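Local coordinates for ribosomal protein L11 methyltransferase (Lactobacillus delbrueckii subsp. bulgaricus ATCC BAA-365, PDB 3GRZ) that probably trimethylates lysine side chains of ribosomal protein L11 with S-adenosyl-L-methionine as methyl donor, this chain being its C-terminal, SAM-binding part, at residues 86-96 with 111-122. Sequence-based numbering, arbitrary orientation. Where two conformers were deposited one is given.
Sequences VLATDISDESM and IALQKTSLLADV. With GOL (glycerol), chain E.
Val86 O takes the N-H of Ala112, and Ala88 answers, its N giving a nearly straight bond to Ala112 O (2.8 Å, 168° at the hydrogen) and its O accepting from Gln114 N. Between them Leu87, with CG anti to the backbone N (chi1 172°), sends CD1 over Ala112 CB and CD2 tip to tip against Val122 CG1 at 3.7 Å. Thr89 sets CB against Thr116 CG2, while its OG1 donates to a water that also bonds Thr116 O and Leu118 O. Strands 85-90 and 112-115 run parallel in the Rossmann-like methyltransferase sheet, 112-115 at its edge, joined by the beta-alpha-beta crossover through helix 93-105. At the C-terminal end of strand 85-90, Asp90, a predicted S-adenosyl-L-methionine ligand, accepts from Ile91 N through the anti lone pair of OD1 (2.8 Å) and from Gly70 N through OD2; a glycerol hydroxyl, O1, also reaches OD1. With an alanine in its place, both backbone N-H groups would probably lose their shared carboxylate. Ile91 O receives Lys115 NZ at 3.2 Å, the lysine bending only at its last torsion (chi4 -70°). Ser92 OG caps the next helix at Ser95 N, and Met96 lays SD against Leu113 CB, 3.8 Å away.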
loop_
_atom_site.group_PDB
_atom_site.type_symbol
_atom_site.label_atom_id
_atom_site.label_comp_id
_atom_site.label_asym_id
_atom_site.label_seq_id
_atom_site.Cartn_x
_atom_site.Cartn_y
_atom_site.Cartn_z
ATOM N N VAL B 86 10.625 17.953 -3.043
ATOM C CA VAL B 86 10.808 16.922 -4.072
ATOM C C VAL B 86 11.855 17.359 -5.088
ATOM O O VAL B 86 11.742 18.430 -5.694
ATOM C CB VAL B 86 9.488 16.549 -4.826
ATOM C CG1 VAL B 86 9.724 15.360 -5.747
ATOM C CG2 VAL B 86 8.354 16.211 -3.863
ATOM N N LEU B 87 12.885 16.533 -5.240
ATOM C CA LEU B 87 13.806 16.638 -6.355
ATOM C C LEU B 87 13.559 15.444 -7.269
ATOM O O LEU B 87 13.520 14.302 -6.810
ATOM C CB LEU B 87 15.267 16.637 -5.887
ATOM C CG LEU B 87 16.317 16.549 -7.010
ATOM C CD1 LEU B 87 16.311 17.815 -7.906
ATOM C CD2 LEU B 87 17.697 16.314 -6.427
ATOM N N ALA B 88 13.372 15.718 -8.555
ATOM C CA ALA B 88 13.195 14.669 -9.547
ATOM C C ALA B 88 14.379 14.706 -10.516
ATOM O O ALA B 88 14.716 15.779 -11.053
ATOM C CB ALA B 88 11.869 14.865 -10.279
ATOM N N THR B 89 15.030 13.555 -10.717
ATOM C CA THR B 89 16.191 13.469 -11.612
ATOM C C THR B 89 15.981 12.502 -12.778
ATOM O O THR B 89 15.253 11.510 -12.648
ATOM C CB THR B 89 17.510 13.073 -10.877
ATOM O OG1 THR B 89 17.518 11.670 -10.609
ATOM C CG2 THR B 89 17.685 13.846 -9.576
ATOM N N ASP B 90 16.610 12.803 -13.915
ATOM C CA ASP B 90 16.700 11.861 -15.045
ATOM C C ASP B 90 17.768 12.330 -16.016
ATOM O O ASP B 90 18.235 13.462 -15.921
ATOM C CB ASP B 90 15.348 11.697 -15.757
ATOM C CG ASP B 90 15.110 10.258 -16.276
ATOM O OD1 ASP B 90 16.057 9.596 -16.747
ATOM O OD2 ASP B 90 13.963 9.782 -16.215
ATOM N N ILE B 91 18.147 11.460 -16.949
ATOM C CA ILE B 91 19.240 11.731 -17.889
ATOM C C ILE B 91 18.825 12.489 -19.153
ATOM O O ILE B 91 19.673 13.058 -19.831
ATOM C CB ILE B 91 19.952 10.430 -18.342
ATOM C CG1 ILE B 91 18.934 9.392 -18.837
ATOM C CG2 ILE B 91 20.796 9.879 -17.238
ATOM C CD1 ILE B 91 19.529 8.297 -19.718
ATOM N N SER B 92 17.534 12.494 -19.474
ATOM C CA SER B 92 17.090 13.034 -20.756
ATOM C C SER B 92 16.384 14.379 -20.651
ATOM O O SER B 92 15.687 14.657 -19.666
ATOM C CB SER B 92 16.188 12.027 -21.482
ATOM O OG SER B 92 14.910 11.961 -20.879
ATOM N N ASP B 93 16.551 15.188 -21.695
ATOM C CA ASP B 93 15.793 16.423 -21.891
ATOM C C ASP B 93 14.296 16.163 -21.873
ATOM O O ASP B 93 13.530 16.958 -21.335
ATOM C CB ASP B 93 16.160 17.073 -23.239
ATOM C CG ASP B 93 17.511 17.777 -23.217
ATOM O OD1 ASP B 93 18.155 17.876 -24.289
ATOM O OD2 ASP B 93 17.927 18.240 -22.135
ATOM N N GLU B 94 13.881 15.047 -22.466
ATOM C CA GLU B 94 12.458 14.774 -22.622
ATOM C C GLU B 94 11.806 14.342 -21.334
ATOM O O GLU B 94 10.629 14.587 -21.160
ATOM C CB GLU B 94 12.132 13.775 -23.740
ATOM C CG GLU B 94 13.238 12.878 -24.147
ATOM C CD GLU B 94 14.252 13.568 -25.036
ATOM O OE1 GLU B 94 13.872 14.249 -26.014
ATOM O OE2 GLU B 94 15.439 13.426 -24.726
ATOM N N SER B 95 12.561 13.712 -20.438
ATOM C CA SER B 95 12.045 13.484 -19.085
ATOM C C SER B 95 11.882 14.799 -18.328
ATOM O O SER B 95 10.866 15.019 -17.675
ATOM C CB SER B 95 12.926 12.523 -18.286
ATOM O OG SER B 95 12.481 12.513 -16.940
ATOM N N MET B 96 12.885 15.673 -18.428
ATOM C CA MET B 96 12.810 17.000 -17.836
ATOM C C MET B 96 11.585 17.774 -18.327
ATOM O O MET B 96 10.882 18.377 -17.522
ATOM C CB MET B 96 14.102 17.787 -18.073
ATOM C CG MET B 96 15.354 17.199 -17.390
ATOM S SD MET B 96 15.340 17.279 -15.582
ATOM C CE MET B 96 14.780 15.648 -15.161
ATOM N N ILE B 111 8.259 21.494 -7.985
ATOM C CA ILE B 111 9.117 20.310 -7.984
ATOM C C ILE B 111 10.461 20.676 -8.616
ATOM O O ILE B 111 10.497 21.155 -9.750
ATOM C CB ILE B 111 8.474 19.099 -8.705
ATOM C CG1 ILE B 111 7.320 18.539 -7.859
ATOM C CG2 ILE B 111 9.532 18.007 -8.957
ATOM C CD1 ILE B 111 6.461 17.469 -8.536
ATOM N N ALA B 112 11.553 20.467 -7.884
ATOM C CA ALA B 112 12.896 20.723 -8.418
ATOM C C ALA B 112 13.315 19.615 -9.364
ATOM O O ALA B 112 13.063 18.441 -9.106
ATOM C CB ALA B 112 13.908 20.867 -7.296
ATOM N N LEU B 113 13.958 19.996 -10.465
ATOM C CA LEU B 113 14.376 19.053 -11.494
ATOM C C LEU B 113 15.872 19.146 -11.728
ATOM O O LEU B 113 16.432 20.239 -11.768
ATOM C CB LEU B 113 13.619 19.301 -12.807
ATOM C CG LEU B 113 12.080 19.255 -12.756
ATOM C CD1 LEU B 113 11.474 19.851 -14.025
ATOM C CD2 LEU B 113 11.575 17.842 -12.550
ATOM N N GLN B 114 16.525 17.998 -11.861
ATOM C CA GLN B 114 17.936 17.997 -12.196
ATOM C C GLN B 114 18.218 16.952 -13.260
ATOM O O GLN B 114 17.843 15.782 -13.118
ATOM C CB GLN B 114 18.804 17.799 -10.955
ATOM C CG GLN B 114 20.313 17.965 -11.190
ATOM C CD GLN B 114 21.103 17.898 -9.899
ATOM O OE1 GLN B 114 20.536 18.008 -8.814
ATOM N NE2 GLN B 114 22.410 17.707 -10.005
ATOM N N LYS B 115 18.847 17.399 -14.343
ATOM C CA LYS B 115 19.265 16.519 -15.410
ATOM C C LYS B 115 20.618 15.942 -15.045
ATOM O O LYS B 115 21.647 16.632 -15.103
ATOM C CB LYS B 115 19.320 17.268 -16.740
ATOM C CG LYS B 115 19.565 16.385 -17.942
ATOM C CD LYS B 115 19.809 17.242 -19.176
ATOM C CE LYS B 115 20.041 16.393 -20.401
ATOM N NZ LYS B 115 21.343 15.686 -20.354
ATOM N N THR B 116 20.597 14.674 -14.647
ATOM C CA THR B 116 21.762 13.997 -14.096
ATOM C C THR B 116 21.535 12.494 -14.040
ATOM O O THR B 116 20.396 12.029 -13.963
ATOM C CB THR B 116 22.186 14.553 -12.686
ATOM O OG1 THR B 116 23.460 14.010 -12.339
ATOM C CG2 THR B 116 21.158 14.231 -11.571
ATOM N N SER B 117 22.631 11.750 -14.086
ATOM C CA SER B 117 22.595 10.307 -13.988
ATOM C C SER B 117 22.637 9.865 -12.525
ATOM O O SER B 117 23.604 10.141 -11.812
ATOM C CB SER B 117 23.757 9.696 -14.772
ATOM O OG SER B 117 23.662 8.288 -14.779
ATOM N N LEU B 118 21.574 9.179 -12.101
ATOM C CA LEU B 118 21.402 8.690 -10.728
ATOM C C LEU B 118 21.473 9.830 -9.730
ATOM O O LEU B 118 20.646 10.736 -9.788
ATOM C CB LEU B 118 22.372 7.546 -10.407
ATOM C CG LEU B 118 22.143 6.328 -11.313
ATOM C CD1 LEU B 118 23.200 5.284 -11.074
ATOM C CD2 LEU B 118 20.746 5.753 -11.102
ATOM N N LEU B 119 22.450 9.800 -8.829
ATOM C CA LEU B 119 22.615 10.890 -7.873
ATOM C C LEU B 119 23.973 11.581 -7.988
ATOM O O LEU B 119 24.433 12.195 -7.015
ATOM C CB LEU B 119 22.364 10.410 -6.434
ATOM C CG LEU B 119 20.926 10.007 -6.077
ATOM C CD1 LEU B 119 20.900 9.212 -4.784
ATOM C CD2 LEU B 119 19.985 11.207 -6.008
ATOM N N ALA B 120 24.569 11.502 -9.179
ATOM C CA ALA B 120 25.783 12.245 -9.500
ATOM C C ALA B 120 25.496 13.734 -9.400
ATOM O O ALA B 120 24.514 14.234 -9.961
ATOM C CB ALA B 120 26.292 11.890 -10.897
ATOM N N ASP B 121 26.325 14.426 -8.626
ATOM C CA ASP B 121 26.242 15.872 -8.525
ATOM C C ASP B 121 24.985 16.349 -7.795
ATOM O O ASP B 121 24.612 17.527 -7.892
ATOM C CB ASP B 121 26.347 16.503 -9.919
ATOM C CG ASP B 121 27.713 16.288 -10.553
ATOM O OD1 ASP B 121 28.707 16.848 -10.039
ATOM O OD2 ASP B 121 27.792 15.553 -11.562
ATOM N N VAL B 122 24.337 15.442 -7.060
ATOM C CA VAL B 122 23.233 15.844 -6.201
ATOM C C VAL B 122 23.812 16.067 -4.812
ATOM O O VAL B 122 24.319 15.134 -4.182
ATOM C CB VAL B 122 22.103 14.795 -6.166
ATOM C CG1 VAL B 122 21.040 15.217 -5.171
ATOM C CG2 VAL B 122 21.491 14.634 -7.547
HETATM C C1 GOL E . 18.199 6.652 -16.016
HETATM O O1 GOL E . 16.796 6.515 -16.048
HETATM C C2 GOL E . 18.640 7.130 -14.634
HETATM O O2 GOL E . 17.997 8.346 -14.305
HETATM C C3 GOL E . 20.158 7.308 -14.540
HETATM O O3 GOL E . 20.875 6.451 -15.407
HETATM O O HOH W 1 18.964 10.255 -12.452
#